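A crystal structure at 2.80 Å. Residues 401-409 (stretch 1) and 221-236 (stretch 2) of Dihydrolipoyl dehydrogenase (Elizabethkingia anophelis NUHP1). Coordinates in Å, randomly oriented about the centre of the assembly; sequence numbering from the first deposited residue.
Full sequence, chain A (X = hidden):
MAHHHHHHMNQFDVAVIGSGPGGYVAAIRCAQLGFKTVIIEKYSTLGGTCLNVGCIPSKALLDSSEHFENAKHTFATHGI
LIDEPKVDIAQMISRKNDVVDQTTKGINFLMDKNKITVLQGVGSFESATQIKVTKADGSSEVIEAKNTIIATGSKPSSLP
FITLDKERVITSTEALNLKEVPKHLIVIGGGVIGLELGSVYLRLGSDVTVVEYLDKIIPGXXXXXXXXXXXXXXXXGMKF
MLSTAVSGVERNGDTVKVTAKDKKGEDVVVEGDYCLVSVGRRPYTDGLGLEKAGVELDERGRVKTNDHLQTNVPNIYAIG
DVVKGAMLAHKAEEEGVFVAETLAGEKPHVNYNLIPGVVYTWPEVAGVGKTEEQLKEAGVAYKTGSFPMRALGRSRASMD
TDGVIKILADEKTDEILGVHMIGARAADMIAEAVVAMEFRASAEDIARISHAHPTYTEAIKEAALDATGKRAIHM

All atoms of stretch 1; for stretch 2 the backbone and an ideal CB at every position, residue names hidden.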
# COMPACT_ATOMS: atom_id res chain seq x y z
N THR A 401 -5.32 4.44 -12.33
CA THR A 401 -4.20 4.62 -13.24
C THR A 401 -3.54 5.99 -13.19
O THR A 401 -2.56 6.22 -13.91
CB THR A 401 -4.67 4.36 -14.68
OG1 THR A 401 -5.80 5.19 -14.96
CG2 THR A 401 -5.07 2.91 -14.82
N ASP A 402 -4.06 6.92 -12.39
CA ASP A 402 -3.48 8.26 -12.36
C ASP A 402 -2.18 8.29 -11.57
O ASP A 402 -2.03 7.60 -10.56
CB ASP A 402 -4.46 9.27 -11.75
CG ASP A 402 -5.63 9.57 -12.67
OD1 ASP A 402 -5.69 9.00 -13.78
OD2 ASP A 402 -6.49 10.37 -12.27
N GLY A 403 -1.23 9.08 -12.06
CA GLY A 403 -0.09 9.47 -11.26
C GLY A 403 1.24 9.03 -11.84
O GLY A 403 1.33 8.47 -12.94
N VAL A 404 2.28 9.26 -11.05
CA VAL A 404 3.65 9.03 -11.46
C VAL A 404 4.48 8.87 -10.19
O VAL A 404 4.11 9.37 -9.12
CB VAL A 404 4.15 10.21 -12.34
CG1 VAL A 404 4.28 11.48 -11.51
CG2 VAL A 404 5.48 9.87 -13.01
N ILE A 405 5.59 8.13 -10.31
CA ILE A 405 6.60 8.01 -9.27
C ILE A 405 7.86 8.71 -9.75
O ILE A 405 8.31 8.48 -10.89
CB ILE A 405 6.89 6.54 -8.92
CG1 ILE A 405 5.59 5.83 -8.53
CG2 ILE A 405 7.93 6.46 -7.82
CD1 ILE A 405 5.11 6.19 -7.16
N LYS A 406 8.43 9.55 -8.90
CA LYS A 406 9.57 10.38 -9.27
C LYS A 406 10.67 10.21 -8.24
O LYS A 406 10.43 10.38 -7.04
CB LYS A 406 9.15 11.84 -9.40
CG LYS A 406 10.30 12.83 -9.51
CD LYS A 406 9.78 14.27 -9.39
CE LYS A 406 10.81 15.28 -9.87
NZ LYS A 406 10.29 16.67 -9.78
N ILE A 407 11.87 9.88 -8.70
CA ILE A 407 13.02 9.66 -7.84
C ILE A 407 14.12 10.63 -8.23
O ILE A 407 14.42 10.79 -9.42
CB ILE A 407 13.52 8.21 -7.92
CG1 ILE A 407 12.52 7.25 -7.27
CG2 ILE A 407 14.89 8.08 -7.26
CD1 ILE A 407 12.87 5.78 -7.44
N LEU A 408 14.71 11.29 -7.24
CA LEU A 408 15.85 12.17 -7.41
C LEU A 408 17.08 11.50 -6.81
O LEU A 408 17.03 11.01 -5.68
CB LEU A 408 15.59 13.52 -6.75
CG LEU A 408 14.33 14.25 -7.22
CD1 LEU A 408 14.00 15.41 -6.30
CD2 LEU A 408 14.51 14.73 -8.64
N ALA A 409 18.17 11.46 -7.58
CA ALA A 409 19.40 10.80 -7.16
C ALA A 409 20.60 11.69 -7.42
O ALA A 409 20.62 12.46 -8.38
CB ALA A 409 19.58 9.47 -7.90
N UNK A 221 5.53 20.72 -1.39
CA UNK A 221 5.95 19.42 -1.87
C UNK A 221 6.65 19.60 -3.22
O UNK A 221 6.83 20.71 -3.72
CB UNK A 221 4.76 18.47 -1.99
N UNK A 222 7.08 18.48 -3.79
CA UNK A 222 7.78 18.53 -5.06
C UNK A 222 6.86 19.10 -6.14
O UNK A 222 5.66 18.79 -6.18
CB UNK A 222 8.28 17.14 -5.45
N UNK A 223 7.43 19.94 -7.01
CA UNK A 223 6.63 20.62 -8.03
C UNK A 223 5.90 19.67 -8.96
O UNK A 223 4.79 19.98 -9.42
CB UNK A 223 7.53 21.54 -8.86
N UNK A 224 6.50 18.52 -9.27
CA UNK A 224 5.81 17.54 -10.09
C UNK A 224 4.53 17.08 -9.43
O UNK A 224 3.50 16.91 -10.08
CB UNK A 224 6.72 16.34 -10.37
N UNK A 225 4.59 16.85 -8.11
CA UNK A 225 3.40 16.44 -7.39
C UNK A 225 2.34 17.54 -7.41
O UNK A 225 1.15 17.26 -7.57
CB UNK A 225 3.76 16.07 -5.95
N UNK A 226 2.77 18.79 -7.26
CA UNK A 226 1.84 19.92 -7.36
C UNK A 226 1.13 19.90 -8.70
O UNK A 226 -0.09 20.03 -8.78
CB UNK A 226 2.57 21.25 -7.17
N UNK A 227 1.90 19.71 -9.78
CA UNK A 227 1.35 19.69 -11.12
C UNK A 227 0.39 18.52 -11.30
O UNK A 227 -0.74 18.69 -11.78
CB UNK A 227 2.48 19.62 -12.15
N UNK A 228 0.82 17.32 -10.93
CA UNK A 228 0.01 16.12 -11.13
C UNK A 228 -1.25 16.11 -10.27
O UNK A 228 -2.30 15.62 -10.70
CB UNK A 228 0.85 14.87 -10.83
N UNK A 229 -1.18 16.64 -9.04
CA UNK A 229 -2.37 16.65 -8.20
C UNK A 229 -3.43 17.59 -8.77
O UNK A 229 -4.61 17.21 -8.86
CB UNK A 229 -2.01 17.06 -6.77
N UNK A 230 -3.03 18.78 -9.20
CA UNK A 230 -4.01 19.68 -9.79
C UNK A 230 -4.59 19.08 -11.07
O UNK A 230 -5.78 19.22 -11.34
CB UNK A 230 -3.38 21.04 -10.08
N UNK A 231 -3.75 18.39 -11.85
CA UNK A 231 -4.21 17.76 -13.08
C UNK A 231 -5.28 16.70 -12.82
O UNK A 231 -6.29 16.64 -13.52
CB UNK A 231 -3.03 17.13 -13.82
N UNK A 232 -5.09 15.87 -11.78
CA UNK A 232 -6.05 14.80 -11.54
C UNK A 232 -7.29 15.32 -10.83
O UNK A 232 -8.40 14.86 -11.09
CB UNK A 232 -5.41 13.68 -10.72
N UNK A 233 -7.12 16.29 -9.93
CA UNK A 233 -8.28 16.84 -9.24
C UNK A 233 -9.19 17.61 -10.21
O UNK A 233 -10.42 17.53 -10.10
CB UNK A 233 -7.83 17.75 -8.10
N UNK A 234 -8.60 18.32 -11.18
CA UNK A 234 -9.42 18.93 -12.22
C UNK A 234 -10.18 17.87 -13.00
O UNK A 234 -11.37 18.05 -13.31
CB UNK A 234 -8.55 19.76 -13.17
N UNK A 235 -9.51 16.76 -13.31
CA UNK A 235 -10.16 15.68 -14.03
C UNK A 235 -11.33 15.12 -13.25
O UNK A 235 -12.30 14.65 -13.84
CB UNK A 235 -9.16 14.57 -14.34
N UNK A 236 -11.28 15.21 -11.92
CA UNK A 236 -12.35 14.72 -11.06
C UNK A 236 -13.47 15.73 -10.89
O UNK A 236 -14.51 15.38 -10.33
CB UNK A 236 -11.79 14.34 -9.69

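The helix axis of stretch 2 runs nearly antiparallel to the strand of stretch 1 (172°, closest approach 9.9 Å), so the early positions meet Lys-406 and the late ones meet Asp-402.

Position 221 is out of reach, and its ideal CB has nothing of stretch 1 within 5.5 Å; the geometry sets no preference, and the residue is Met-221. Position 222 directly precedes the first helical turn, with phi/psi of -62/140, where Asp, Asn, Ser or Thr can cap free amides. Its ideal CB lies 4.8 Å from Lys-406 NZ, and the nearby charge favours an acid. Asp-222 satisfies both demands: OD2 takes a 2.7 Å salt-bridge hydrogen bond from Lys-406 NZ, and it accepts a capping bond from the backbone of position 224, with 2.9 Å between Asp-222 OD2 and 224 N.

Position 223 points sideways with ordinary helical angles (-59/-34), so many residues would fit; it is Gly-223. At 224 the ideal CB is 3.6 Å from Lys-406 NZ, leaving room for a short acceptor such as Ser, Thr or Asn, while Val-404 offers a methyl nearby. Thr-224 uses both features: Lys-406 NZ donates to its OG1 at 2.8 Å, and its CG2 packs 4.1 Å from Val-404 CG1. The all-t chain of Lys-406 carries its amine out to this helix start.

Position 225 starts sideways with no neighbour near its CB, which leaves the choice open; the end of Leu-225 comes nearer, its CD2 5.0 Å from Val-404 O. Positions 226 and 227 are out of reach and hold Ser-226 and Lys-227.

One turn after 224, position 228 points toward stretch 1, its ideal CB 4.9 Å from Val-404 CG1. Aliphatic residues or a chain with a methylene stem would suit. Glu-228 supplies the stem, with CG 4.0 Å from Val-404 CG1.

Positions 229 and 230 are again out of reach: Leu-229 and Gln-230. Position 231 points toward stretch 1 but has no neighbour within 5.5 Å of its ideal CB; Lys-231 makes no contact.

At 232 the ideal CB is 3.8 Å from Asp-402 OD2, so a short donor, Ser or Thr, is apt. Thr-232 OG1 donates to Asp-402 OD2 at 2.9 Å. Position 233 points away and is Leu-233; 234, out of reach, is Lys-234.

At 235 the ideal CB is 5.4 Å from Asp-402 OD2, a span suited to a long cation, Lys or Arg. Lys-235 NZ forms a salt bridge with Asp-402 OD1 at 3.0 Å. Position 236 points sideways and tolerates many residues; Gln-236 NE2 donates to Thr-232 OG1 at 3.1 Å.

Stretch 2 221-236: MDGTLSKELQKTLKKQ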
# COMPACT_ATOMS: atom_id res chain seq x y z
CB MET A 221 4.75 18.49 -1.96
CG MET A 221 4.03 18.31 -0.64
SD MET A 221 2.85 16.95 -0.60
CE MET A 221 4.00 15.56 -0.56
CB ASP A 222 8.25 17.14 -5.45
CG ASP A 222 9.09 17.14 -6.69
OD1 ASP A 222 10.33 17.22 -6.55
OD2 ASP A 222 8.50 17.08 -7.79
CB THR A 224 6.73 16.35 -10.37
OG1 THR A 224 7.83 16.78 -11.18
CG2 THR A 224 5.96 15.23 -11.07
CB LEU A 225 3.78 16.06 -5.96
CG LEU A 225 4.84 14.97 -5.84
CD1 LEU A 225 5.01 14.58 -4.38
CD2 LEU A 225 4.49 13.77 -6.72
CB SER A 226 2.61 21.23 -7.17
OG SER A 226 3.00 21.42 -5.83
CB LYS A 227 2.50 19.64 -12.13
CG LYS A 227 2.13 19.79 -13.58
CD LYS A 227 3.37 20.09 -14.42
CE LYS A 227 3.15 19.78 -15.89
NZ LYS A 227 3.06 18.31 -16.12
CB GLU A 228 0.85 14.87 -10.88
CG GLU A 228 1.92 14.69 -11.92
CD GLU A 228 1.35 14.27 -13.26
OE1 GLU A 228 0.33 13.54 -13.27
OE2 GLU A 228 1.90 14.66 -14.31
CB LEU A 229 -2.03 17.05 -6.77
CG LEU A 229 -3.20 16.99 -5.77
CD1 LEU A 229 -3.83 15.60 -5.74
CD2 LEU A 229 -2.77 17.42 -4.38
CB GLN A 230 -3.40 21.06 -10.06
CG GLN A 230 -4.44 22.11 -10.45
CD GLN A 230 -3.82 23.43 -10.87
OE1 GLN A 230 -2.65 23.69 -10.62
NE2 GLN A 230 -4.62 24.27 -11.51
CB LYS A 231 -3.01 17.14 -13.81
CG LYS A 231 -3.34 16.46 -15.12
CD LYS A 231 -2.08 15.87 -15.73
CE LYS A 231 -2.39 14.61 -16.52
NZ LYS A 231 -1.19 13.98 -17.16
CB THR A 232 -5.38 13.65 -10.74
OG1 THR A 232 -6.33 12.61 -10.49
CG2 THR A 232 -4.83 14.13 -9.40
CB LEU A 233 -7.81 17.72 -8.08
CG LEU A 233 -7.27 16.96 -6.87
CD1 LEU A 233 -6.81 17.90 -5.76
CD2 LEU A 233 -8.30 15.98 -6.33
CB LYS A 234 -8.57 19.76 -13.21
CG LYS A 234 -8.05 21.14 -12.73
CD LYS A 234 -7.54 21.96 -13.95
CE LYS A 234 -6.78 23.23 -13.56
NZ LYS A 234 -7.65 24.35 -13.15
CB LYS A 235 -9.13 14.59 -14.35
CG LYS A 235 -9.61 13.46 -15.25
CD LYS A 235 -8.48 12.47 -15.50
CE LYS A 235 -8.60 11.23 -14.64
NZ LYS A 235 -8.04 10.05 -15.35
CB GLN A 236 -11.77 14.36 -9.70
CG GLN A 236 -10.74 13.26 -9.77
CD GLN A 236 -10.03 13.04 -8.46
OE1 GLN A 236 -10.60 13.23 -7.38
NE2 GLN A 236 -8.76 12.66 -8.55
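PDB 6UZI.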